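Thiamine pyrophosphokinase (Saccharomyces cerevisiae, PDB 1IG0) transfers a diphosphate group from ATP to thiamine, making the cofactor thiamine diphosphate, and is the only yeast enzyme able to do so. Local coordinates at residues Ile184-Leu189 with Ser214-Cys219; Ile6-Arg11 with Arg289-Asn294; Thr115-Thr120 with Lys163-Leu168; Ile50-Phe55 with Tyr76-Asp81. One frame throughout, in Å; residues are numbered along the deposited sequence.

Interaction 1 of 4, residues Ile184-Leu189 with Ser214-Cys219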
# COMPACT_ATOMS: atom_id res chain seq x y z
N ILE B 184 -20.66 -7.47 12.26
CA ILE B 184 -19.45 -8.23 12.55
C ILE B 184 -18.26 -7.29 12.55
O ILE B 184 -17.83 -6.82 11.49
CB ILE B 184 -19.21 -9.34 11.51
CG1 ILE B 184 -20.37 -10.32 11.50
CG2 ILE B 184 -17.91 -10.07 11.82
CD1 ILE B 184 -20.25 -11.41 10.44
N SER B 185 -17.73 -7.00 13.73
CA SER B 185 -16.57 -6.13 13.85
C SER B 185 -15.36 -6.97 13.47
O SER B 185 -14.98 -7.90 14.19
CB SER B 185 -16.42 -5.61 15.28
OG SER B 185 -15.34 -4.70 15.37
N LEU B 186 -14.74 -6.64 12.34
CA LEU B 186 -13.60 -7.39 11.83
C LEU B 186 -12.29 -6.60 11.85
O LEU B 186 -12.16 -5.57 11.19
CB LEU B 186 -13.90 -7.85 10.40
CG LEU B 186 -12.86 -8.64 9.61
CD1 LEU B 186 -12.58 -9.97 10.30
CD2 LEU B 186 -13.37 -8.86 8.19
N LEU B 187 -11.32 -7.10 12.61
CA LEU B 187 -10.01 -6.47 12.71
C LEU B 187 -9.02 -7.40 12.02
O LEU B 187 -8.90 -8.57 12.38
CB LEU B 187 -9.62 -6.27 14.17
CG LEU B 187 -8.36 -5.44 14.44
CD1 LEU B 187 -8.56 -4.02 13.92
CD2 LEU B 187 -8.07 -5.42 15.94
N ALA B 188 -8.30 -6.88 11.02
CA ALA B 188 -7.35 -7.70 10.28
C ALA B 188 -5.88 -7.35 10.49
O ALA B 188 -5.51 -6.17 10.54
CB ALA B 188 -7.68 -7.65 8.79
N LEU B 189 -5.06 -8.38 10.61
CA LEU B 189 -3.62 -8.23 10.79
C LEU B 189 -2.89 -8.83 9.59
O LEU B 189 -3.29 -9.88 9.08
CB LEU B 189 -3.17 -8.95 12.07
CG LEU B 189 -3.67 -8.46 13.43
CD1 LEU B 189 -3.25 -9.44 14.52
CD2 LEU B 189 -3.12 -7.07 13.71
N SER B 214 -22.52 -5.47 3.79
CA SER B 214 -22.51 -4.30 4.66
C SER B 214 -22.53 -4.56 6.16
O SER B 214 -22.22 -3.66 6.93
CB SER B 214 -23.67 -3.37 4.30
OG SER B 214 -24.92 -4.00 4.53
N TYR B 215 -22.89 -5.77 6.58
CA TYR B 215 -22.91 -6.05 8.01
C TYR B 215 -21.50 -6.13 8.58
O TYR B 215 -21.29 -6.05 9.79
CB TYR B 215 -23.69 -7.34 8.30
CG TYR B 215 -23.33 -8.51 7.41
CD1 TYR B 215 -22.24 -9.33 7.71
CD2 TYR B 215 -24.07 -8.78 6.26
CE1 TYR B 215 -21.91 -10.40 6.88
CE2 TYR B 215 -23.74 -9.85 5.43
CZ TYR B 215 -22.66 -10.65 5.74
OH TYR B 215 -22.32 -11.70 4.92
N PHE B 216 -20.52 -6.29 7.69
CA PHE B 216 -19.12 -6.34 8.09
C PHE B 216 -18.60 -4.93 8.35
O PHE B 216 -19.00 -3.98 7.67
CB PHE B 216 -18.23 -6.95 7.00
CG PHE B 216 -18.16 -8.45 7.02
CD1 PHE B 216 -18.79 -9.21 6.04
CD2 PHE B 216 -17.41 -9.11 7.99
CE1 PHE B 216 -18.68 -10.60 6.02
CE2 PHE B 216 -17.29 -10.50 7.98
CZ PHE B 216 -17.92 -11.25 7.00
N LYS B 217 -17.72 -4.81 9.33
CA LYS B 217 -17.10 -3.53 9.67
C LYS B 217 -15.61 -3.86 9.74
O LYS B 217 -15.08 -4.21 10.80
CB LYS B 217 -17.59 -3.02 11.02
CG LYS B 217 -19.10 -2.90 11.14
CD LYS B 217 -19.47 -2.14 12.41
CE LYS B 217 -18.80 -2.75 13.63
NZ LYS B 217 -18.88 -1.85 14.82
N LEU B 218 -14.95 -3.76 8.59
CA LEU B 218 -13.54 -4.09 8.47
C LEU B 218 -12.56 -2.95 8.74
O LEU B 218 -12.77 -1.81 8.31
CB LEU B 218 -13.27 -4.67 7.08
CG LEU B 218 -11.81 -4.89 6.66
CD1 LEU B 218 -11.15 -5.92 7.57
CD2 LEU B 218 -11.78 -5.36 5.21
N CYS B 219 -11.49 -3.28 9.45
CA CYS B 219 -10.45 -2.31 9.76
C CYS B 219 -9.11 -3.03 9.82
O CYS B 219 -9.00 -4.09 10.43
CB CYS B 219 -10.71 -1.62 11.10
SG CYS B 219 -9.46 -0.37 11.55
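Ile184 meets Phe216 side by side, the two side chains pointing the same way from neighbouring parallel strands. Its CB lies 4.0 Å from Phe216 CD2. CG2, anti to the backbone N, sits 3.9 Å from Phe216 CE2. Ile184 CD1, at the tip, lies over one face of the Phe216 ring and is also 4.0 Å from Tyr215 CD1. Further along the same face of the sheet, Leu186 CD2 packs 3.7 Å from Leu218 CD1, and Ala188 CB adjoins that methyl too. Helices 126-139 and 196-212 cover this face. An alanine at Phe216 would probably open a gap beside Ile184 and Leu186 and leave their methyls poorly packed. On the other face, Lys217 runs its CE past Ser185 and ends in a salt bridge with Glu37. Five backbone hydrogen bonds join the strands, from Ile184 N to Tyr215 O at one end to Ala188 N to Cys219 O (2.9 Å, 168° at the hydrogen) at the other. With helix 196-212 between them, the strands form a beta-alpha-beta unit. The contact thus combines five backbone hydrogen bonds with a buried, largely apolar face.

Interaction 2 of 4, residues Ile6-Arg11 with Arg289-Asn294; sequences IENPER and RFVGDN
Val291 is wedged against the backbone of Pro9 and Glu10. Its CB stands 3.2 Å from Glu10 O, and CG1, anti to its own carbonyl carbon (chi1 -66°), lies 3.7 Å from Pro9 O. The other methyl, CG2, reaches CB of Asn8. The Val291 backbone takes part as well: its O receives a CA-H...O contact from Arg11 CA at 3.1 Å. A backbone hydrogen bond between Val291 and Ile12 lies just past the contact.

Arg11 folds back over this loop, its chain bent at chi2 (-76°). CD passes 3.5 Å from Val291 O and also lies near Asp293 OD2. NH1 returns to its neighbour and donates to Glu10 O at 2.7 Å, with the oxygen in the guanidinium plane. NH2 bonds to Asn245. The charged groups of Arg11 and Asp293 stay apart, their planes steeply turned; Asp293 instead makes a salt bridge with Lys13.

Glu10 crosses Arg289 at about a right angle. OE2 takes a nearly straight, salt-bridging hydrogen bond from Arg289 NH1 (3.1 Å, 165°) on its syn side, at the edge of the guanidinium. OE1 makes a second salt bridge, to Lys269.

The contact ties the segment after N-terminal strand 4-7 to a loop of the thiamine-binding part of the chain. The Arg289 side chain lies about 5 Å from bound thiamine. A carboxylate shared by Arg289 and Lys269 would be expected to offset part of the positive charge close to the cationic vitamin.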
# COMPACT_ATOMS: atom_id res chain seq x y z
N ILE B 6 -8.17 25.51 4.04
CA ILE B 6 -7.70 26.41 5.08
C ILE B 6 -6.83 25.67 6.08
O ILE B 6 -7.04 24.49 6.34
CB ILE B 6 -8.88 27.06 5.84
CG1 ILE B 6 -9.66 25.98 6.60
CG2 ILE B 6 -9.79 27.78 4.86
CD1 ILE B 6 -10.72 26.54 7.52
N GLU B 7 -5.85 26.38 6.63
CA GLU B 7 -4.96 25.79 7.62
C GLU B 7 -5.42 26.25 8.99
O GLU B 7 -5.34 27.43 9.33
CB GLU B 7 -3.52 26.24 7.37
CG GLU B 7 -2.50 25.48 8.20
CD GLU B 7 -1.08 25.86 7.86
OE1 GLU B 7 -0.72 25.82 6.66
OE2 GLU B 7 -0.31 26.19 8.79
N ASN B 8 -5.92 25.30 9.78
CA ASN B 8 -6.42 25.59 11.12
C ASN B 8 -5.33 25.62 12.16
O ASN B 8 -4.22 25.12 11.95
CB ASN B 8 -7.41 24.51 11.56
CG ASN B 8 -8.78 24.67 10.94
OD1 ASN B 8 -9.40 25.72 11.06
ND2 ASN B 8 -9.26 23.61 10.29
N PRO B 9 -5.63 26.24 13.32
CA PRO B 9 -4.63 26.28 14.39
C PRO B 9 -4.62 24.83 14.88
O PRO B 9 -5.42 24.02 14.42
CB PRO B 9 -5.24 27.26 15.39
CG PRO B 9 -6.72 27.14 15.15
CD PRO B 9 -6.79 27.07 13.64
N GLU B 10 -3.74 24.50 15.82
CA GLU B 10 -3.65 23.12 16.28
C GLU B 10 -4.90 22.51 16.93
O GLU B 10 -5.08 21.29 16.90
CB GLU B 10 -2.45 22.97 17.22
CG GLU B 10 -1.69 21.67 17.01
CD GLU B 10 -1.36 21.41 15.55
OE1 GLU B 10 -0.82 22.32 14.88
OE2 GLU B 10 -1.65 20.30 15.07
N ARG B 11 -5.76 23.34 17.51
CA ARG B 11 -6.97 22.83 18.15
C ARG B 11 -8.19 23.73 17.97
O ARG B 11 -8.14 24.93 18.26
CB ARG B 11 -6.73 22.61 19.65
CG ARG B 11 -5.82 21.42 19.98
CD ARG B 11 -6.56 20.10 19.84
NE ARG B 11 -5.73 18.95 20.21
CZ ARG B 11 -4.71 18.50 19.48
NH1 ARG B 11 -4.39 19.08 18.33
NH2 ARG B 11 -4.01 17.46 19.91
N ARG B 289 -3.93 15.88 9.81
CA ARG B 289 -4.01 15.49 11.22
C ARG B 289 -5.26 16.08 11.85
O ARG B 289 -5.76 17.11 11.40
CB ARG B 289 -2.76 15.96 11.98
CG ARG B 289 -2.79 17.43 12.35
CD ARG B 289 -1.49 17.89 12.98
NE ARG B 289 -0.42 17.97 11.99
CZ ARG B 289 0.35 19.04 11.82
NH1 ARG B 289 0.17 20.12 12.56
NH2 ARG B 289 1.31 19.02 10.90
N PHE B 290 -5.76 15.43 12.89
CA PHE B 290 -6.94 15.90 13.60
C PHE B 290 -6.60 17.12 14.45
O PHE B 290 -5.56 17.16 15.10
CB PHE B 290 -7.49 14.81 14.52
CG PHE B 290 -7.95 13.56 13.81
CD1 PHE B 290 -7.68 12.31 14.35
CD2 PHE B 290 -8.67 13.64 12.63
CE1 PHE B 290 -8.12 11.15 13.73
CE2 PHE B 290 -9.13 12.48 11.99
CZ PHE B 290 -8.85 11.23 12.55
N VAL B 291 -7.48 18.13 14.43
CA VAL B 291 -7.27 19.32 15.24
C VAL B 291 -8.52 19.56 16.07
O VAL B 291 -8.52 20.37 17.00
CB VAL B 291 -6.97 20.57 14.38
CG1 VAL B 291 -5.65 20.40 13.68
CG2 VAL B 291 -8.10 20.82 13.38
N GLY B 292 -9.60 18.86 15.72
CA GLY B 292 -10.83 18.99 16.47
C GLY B 292 -10.59 18.42 17.86
O GLY B 292 -10.02 17.34 17.99
N ASP B 293 -11.00 19.16 18.89
CA ASP B 293 -10.82 18.72 20.27
C ASP B 293 -11.21 17.27 20.51
O ASP B 293 -10.43 16.49 21.06
CB ASP B 293 -11.64 19.61 21.21
CG ASP B 293 -10.89 20.83 21.67
OD1 ASP B 293 -11.52 21.69 22.33
OD2 ASP B 293 -9.68 20.94 21.40
N ASN B 294 -12.42 16.91 20.10
CA ASN B 294 -12.92 15.56 20.32
C ASN B 294 -13.54 14.88 19.10
O ASN B 294 -14.04 13.76 19.22
CB ASN B 294 -13.97 15.60 21.43
CG ASN B 294 -15.14 16.50 21.09
OD1 ASN B 294 -15.03 17.73 21.16
ND2 ASN B 294 -16.25 15.90 20.69

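Interaction 3 of 4, residues Thr115-Thr120 with Lys163-Leu168; sequences TIIKQT and KGIHTL
Lys163 stands at the N-cap of helix 164-175, and its carbonyl carbon lies 3.2 Å from Gln119 OE1. Gly164 opens the helix. Its N is also near that oxygen, but the angle is too poor for a hydrogen bond. Ile165 makes the real bond: its N donates to Gln119 OE1 at 3.0 Å (154° at the hydrogen), approaching from above the amide carbonyl plane. The Ile165 side chain crosses that of Gln119 at about a right angle, CG1 lying 3.7 Å from Gln119 CD. The same CG1 meets Ile117 CG2 at 4.1 Å, so strand 115-118 and the helix share an apolar patch beside the polar bond. His166 turns away to Asn132. Gln119 reaches the helix through a chain bent at chi2 (-72°). Its NE2 donates to Lys118 O at 2.8 Å and also to Glu160 O, which fixes the amide's rotation. An alanine at Gln119 would probably leave Ile165 N without this acceptor and open a gap beside Ile165 CG1. Strand 115-118 is an outermost strand of the chain's large mixed sheet, and this contact fastens the helix start to its end. A carbonyl oxygen facing the positive end of the helix dipole is likely to be favoured electrostatically.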
# COMPACT_ATOMS: atom_id res chain seq x y z
N THR B 115 -10.40 -26.15 13.50
CA THR B 115 -11.17 -26.53 12.32
C THR B 115 -10.42 -26.04 11.09
O THR B 115 -10.41 -24.85 10.78
CB THR B 115 -12.58 -25.92 12.34
OG1 THR B 115 -13.29 -26.38 13.50
CG2 THR B 115 -13.35 -26.32 11.09
N ILE B 116 -9.79 -26.98 10.38
CA ILE B 116 -9.03 -26.65 9.19
C ILE B 116 -9.84 -26.99 7.94
O ILE B 116 -10.28 -28.12 7.76
CB ILE B 116 -7.70 -27.43 9.17
CG1 ILE B 116 -6.91 -27.12 10.45
CG2 ILE B 116 -6.88 -27.03 7.94
CD1 ILE B 116 -5.62 -27.90 10.59
N ILE B 117 -10.03 -25.99 7.08
CA ILE B 117 -10.81 -26.16 5.86
C ILE B 117 -9.97 -25.89 4.62
O ILE B 117 -9.36 -24.83 4.47
CB ILE B 117 -12.02 -25.20 5.85
CG1 ILE B 117 -12.89 -25.44 7.08
CG2 ILE B 117 -12.83 -25.39 4.57
CD1 ILE B 117 -13.99 -24.42 7.26
N LYS B 118 -9.96 -26.87 3.71
CA LYS B 118 -9.20 -26.75 2.48
C LYS B 118 -10.09 -26.29 1.33
O LYS B 118 -11.20 -26.79 1.15
CB LYS B 118 -8.55 -28.10 2.14
CG LYS B 118 -7.70 -28.11 0.87
CD LYS B 118 -6.86 -29.39 0.80
CE LYS B 118 -6.03 -29.47 -0.47
NZ LYS B 118 -6.87 -29.69 -1.68
N GLN B 119 -9.60 -25.31 0.57
CA GLN B 119 -10.30 -24.76 -0.58
C GLN B 119 -9.24 -24.55 -1.65
O GLN B 119 -8.33 -23.74 -1.48
CB GLN B 119 -10.97 -23.43 -0.22
CG GLN B 119 -12.15 -23.57 0.73
CD GLN B 119 -13.37 -24.18 0.06
OE1 GLN B 119 -14.16 -23.47 -0.58
NE2 GLN B 119 -13.53 -25.49 0.19
N THR B 120 -9.36 -25.28 -2.76
CA THR B 120 -8.36 -25.22 -3.83
C THR B 120 -8.55 -24.19 -4.94
O THR B 120 -7.61 -23.93 -5.70
CB THR B 120 -8.23 -26.59 -4.51
OG1 THR B 120 -9.44 -26.89 -5.22
CG2 THR B 120 -7.98 -27.68 -3.48
N LYS B 163 -14.62 -24.99 -4.18
CA LYS B 163 -15.18 -23.70 -3.80
C LYS B 163 -16.40 -23.83 -2.89
O LYS B 163 -17.28 -22.96 -2.89
CB LYS B 163 -15.56 -22.94 -5.07
CG LYS B 163 -16.45 -23.75 -6.00
CD LYS B 163 -16.65 -23.07 -7.34
CE LYS B 163 -17.44 -23.95 -8.28
NZ LYS B 163 -17.60 -23.33 -9.63
N GLY B 164 -16.45 -24.91 -2.11
CA GLY B 164 -17.58 -25.13 -1.22
C GLY B 164 -17.97 -23.95 -0.34
O GLY B 164 -19.16 -23.62 -0.24
N ILE B 165 -17.00 -23.32 0.30
CA ILE B 165 -17.29 -22.19 1.17
C ILE B 165 -18.00 -21.06 0.43
O ILE B 165 -18.89 -20.41 0.99
CB ILE B 165 -16.01 -21.64 1.84
CG1 ILE B 165 -15.42 -22.69 2.79
CG2 ILE B 165 -16.33 -20.37 2.62
CD1 ILE B 165 -16.33 -23.04 3.97
N HIS B 166 -17.61 -20.82 -0.82
CA HIS B 166 -18.25 -19.77 -1.59
C HIS B 166 -19.65 -20.19 -2.01
O HIS B 166 -20.59 -19.39 -1.98
CB HIS B 166 -17.44 -19.43 -2.85
CG HIS B 166 -17.97 -18.23 -3.59
ND1 HIS B 166 -17.86 -16.95 -3.10
CD2 HIS B 166 -18.64 -18.13 -4.76
CE1 HIS B 166 -18.44 -16.11 -3.94
NE2 HIS B 166 -18.92 -16.80 -4.95
N THR B 167 -19.80 -21.45 -2.41
CA THR B 167 -21.11 -21.96 -2.82
C THR B 167 -22.08 -21.87 -1.65
O THR B 167 -23.22 -21.41 -1.80
CB THR B 167 -21.01 -23.44 -3.27
OG1 THR B 167 -20.04 -23.55 -4.32
CG2 THR B 167 -22.36 -23.93 -3.78
N LEU B 168 -21.63 -22.30 -0.47
CA LEU B 168 -22.46 -22.26 0.73
C LEU B 168 -22.77 -20.82 1.10
O LEU B 168 -23.88 -20.50 1.52
CB LEU B 168 -21.76 -22.95 1.89
CG LEU B 168 -21.56 -24.47 1.79
CD1 LEU B 168 -20.76 -24.97 2.98
CD2 LEU B 168 -22.92 -25.14 1.73

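Interaction 4 of 4, residues Ile50-Phe55 with Tyr76-Asp81; sequences IPRPLF and YDYLDD
The Tyr78 ring has the Arg52 guanidinium over its face and turns its own edge to Phe55. Arg52 CZ lies 4.9 Å from the Tyr78 ring centroid, close to the ring normal, in a cation-pi contact. The two planes are nearly parallel, 18° apart. Tyr78 and Phe55 form a T-shaped pair, planes at 66° and centroids 5.0 Å apart. Tyr78 CE2 stands 3.7 Å above the Phe55 plane, over its centre. Ile50 O lies at the edge of the Tyr78 ring, near its plane. There Tyr78 OH donates a 2.7 Å hydrogen bond to it, reaching the oxygen from above its carbonyl plane. Ile50 CG2 packs 3.6 Å from the same hydroxyl.

Tyr78 belongs to the last turn of helix 71-78, while Pro51 is the N-cap of helix 52-61. The contact thus joins the end of one helix to the start of another, with strand 64-68 of the large sheet between them in the chain. The CG of Tyr78 is anti to its backbone N (chi1 178°), which starts the side chain off toward helix 52-61.

Arg52 slides past Tyr78 in the opposite direction, its chain extended from CG to NE. Its CG touches Tyr78 OH at 3.6 Å. The guanidinium ends beside Leu79, whose CD2 lies at its edge. NH1 also hydrogen-bonds Tyr56 OH, which probably helps to keep the guanidinium over the Tyr78 ring.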
# COMPACT_ATOMS: atom_id res chain seq x y z
N ILE B 50 3.10 -7.07 15.65
CA ILE B 50 2.39 -6.34 16.69
C ILE B 50 2.92 -6.68 18.08
O ILE B 50 3.30 -7.83 18.35
CB ILE B 50 0.87 -6.66 16.65
CG1 ILE B 50 0.11 -5.77 17.63
CG2 ILE B 50 0.65 -8.13 16.99
CD1 ILE B 50 -1.39 -5.98 17.62
N PRO B 51 2.98 -5.69 18.99
CA PRO B 51 3.47 -5.94 20.34
C PRO B 51 2.61 -6.99 21.04
O PRO B 51 1.40 -7.04 20.84
CB PRO B 51 3.35 -4.57 21.00
CG PRO B 51 3.64 -3.64 19.86
CD PRO B 51 2.82 -4.25 18.74
N ARG B 52 3.24 -7.83 21.85
CA ARG B 52 2.54 -8.89 22.56
C ARG B 52 1.41 -8.44 23.48
O ARG B 52 0.30 -8.97 23.40
CB ARG B 52 3.53 -9.75 23.34
CG ARG B 52 4.25 -10.75 22.47
CD ARG B 52 5.20 -11.62 23.26
NE ARG B 52 5.57 -12.78 22.46
CZ ARG B 52 4.74 -13.77 22.18
NH1 ARG B 52 3.49 -13.74 22.64
NH2 ARG B 52 5.14 -14.80 21.44
N PRO B 53 1.68 -7.48 24.37
CA PRO B 53 0.63 -7.02 25.28
C PRO B 53 -0.63 -6.60 24.51
O PRO B 53 -1.75 -6.89 24.93
CB PRO B 53 1.29 -5.84 25.99
CG PRO B 53 2.73 -6.25 26.03
CD PRO B 53 2.95 -6.77 24.63
N LEU B 54 -0.42 -5.92 23.39
CA LEU B 54 -1.53 -5.47 22.56
C LEU B 54 -2.23 -6.67 21.91
O LEU B 54 -3.46 -6.74 21.88
CB LEU B 54 -1.03 -4.52 21.47
CG LEU B 54 -2.11 -3.90 20.58
CD1 LEU B 54 -3.07 -3.08 21.44
CD2 LEU B 54 -1.46 -3.02 19.52
N PHE B 55 -1.44 -7.60 21.40
CA PHE B 55 -1.97 -8.80 20.76
C PHE B 55 -2.91 -9.54 21.71
O PHE B 55 -4.03 -9.89 21.35
CB PHE B 55 -0.84 -9.73 20.34
CG PHE B 55 -1.30 -10.99 19.66
CD1 PHE B 55 -1.69 -10.97 18.33
CD2 PHE B 55 -1.38 -12.19 20.36
CE1 PHE B 55 -2.15 -12.13 17.70
CE2 PHE B 55 -1.83 -13.35 19.74
CZ PHE B 55 -2.22 -13.32 18.41
N TYR B 76 1.94 -19.46 14.57
CA TYR B 76 2.73 -20.51 15.20
C TYR B 76 4.11 -19.98 15.60
O TYR B 76 4.54 -20.17 16.74
CB TYR B 76 2.89 -21.69 14.24
CG TYR B 76 3.62 -22.88 14.82
CD1 TYR B 76 2.98 -23.75 15.71
CD2 TYR B 76 4.95 -23.14 14.49
CE1 TYR B 76 3.64 -24.85 16.24
CE2 TYR B 76 5.62 -24.23 15.03
CZ TYR B 76 4.96 -25.08 15.90
OH TYR B 76 5.63 -26.16 16.42
N ASP B 77 4.79 -19.34 14.66
CA ASP B 77 6.12 -18.80 14.93
C ASP B 77 6.07 -17.58 15.84
O ASP B 77 6.92 -17.41 16.71
CB ASP B 77 6.82 -18.41 13.62
CG ASP B 77 7.05 -19.60 12.71
OD1 ASP B 77 7.35 -20.70 13.22
OD2 ASP B 77 6.93 -19.44 11.47
N TYR B 78 5.07 -16.72 15.64
CA TYR B 78 4.92 -15.52 16.45
C TYR B 78 5.01 -15.88 17.93
O TYR B 78 5.55 -15.11 18.73
CB TYR B 78 3.58 -14.85 16.16
CG TYR B 78 3.31 -13.62 17.00
CD1 TYR B 78 4.14 -12.50 16.92
CD2 TYR B 78 2.22 -13.57 17.87
CE1 TYR B 78 3.89 -11.37 17.69
CE2 TYR B 78 1.96 -12.44 18.64
CZ TYR B 78 2.80 -11.34 18.55
OH TYR B 78 2.55 -10.22 19.30
N LEU B 79 4.48 -17.04 18.29
CA LEU B 79 4.49 -17.48 19.68
C LEU B 79 5.51 -18.59 19.90
O LEU B 79 5.30 -19.50 20.70
CB LEU B 79 3.09 -17.95 20.08
CG LEU B 79 2.01 -16.87 19.87
CD1 LEU B 79 0.65 -17.39 20.30
CD2 LEU B 79 2.37 -15.63 20.66
N ASP B 80 6.64 -18.48 19.20
CA ASP B 80 7.73 -19.44 19.29
C ASP B 80 8.07 -19.88 20.70
O ASP B 80 8.29 -21.06 20.97
CB ASP B 80 9.03 -18.84 18.72
CG ASP B 80 9.13 -18.95 17.23
OD1 ASP B 80 8.85 -20.04 16.69
OD2 ASP B 80 9.53 -17.95 16.59
N ASP B 81 8.10 -18.91 21.60
CA ASP B 81 8.52 -19.15 22.97
C ASP B 81 7.64 -19.95 23.97
O ASP B 81 7.90 -21.14 24.21
CB ASP B 81 8.94 -17.79 23.54
CG ASP B 81 9.88 -17.07 22.61
OD1 ASP B 81 10.66 -17.78 21.93
OD2 ASP B 81 9.84 -15.81 22.58

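Interactions 1 and 3 reach the same large mixed sheet, about 20 Å apart between centres. Interaction 1 lies well inside it, and interaction 3 holds an outermost strand. Helix 164-175 of interaction 3 leads on to strand 184-189 of interaction 1. Interaction 4 comes earlier in the chain, and its nearest atoms are about 4 Å from interaction 1, without touching. Interaction 2 lies far off, about 48 Å from interaction 3 between centres, on the opposite side of the chain's centre. The Arg289 side chain is about 5 Å from a bound thiamine; that of Gln119 is farther from one, about 10 Å. Glu7 bonds Tyr123 of the second subunit, consistent with thiamine sites built at the dimer interface.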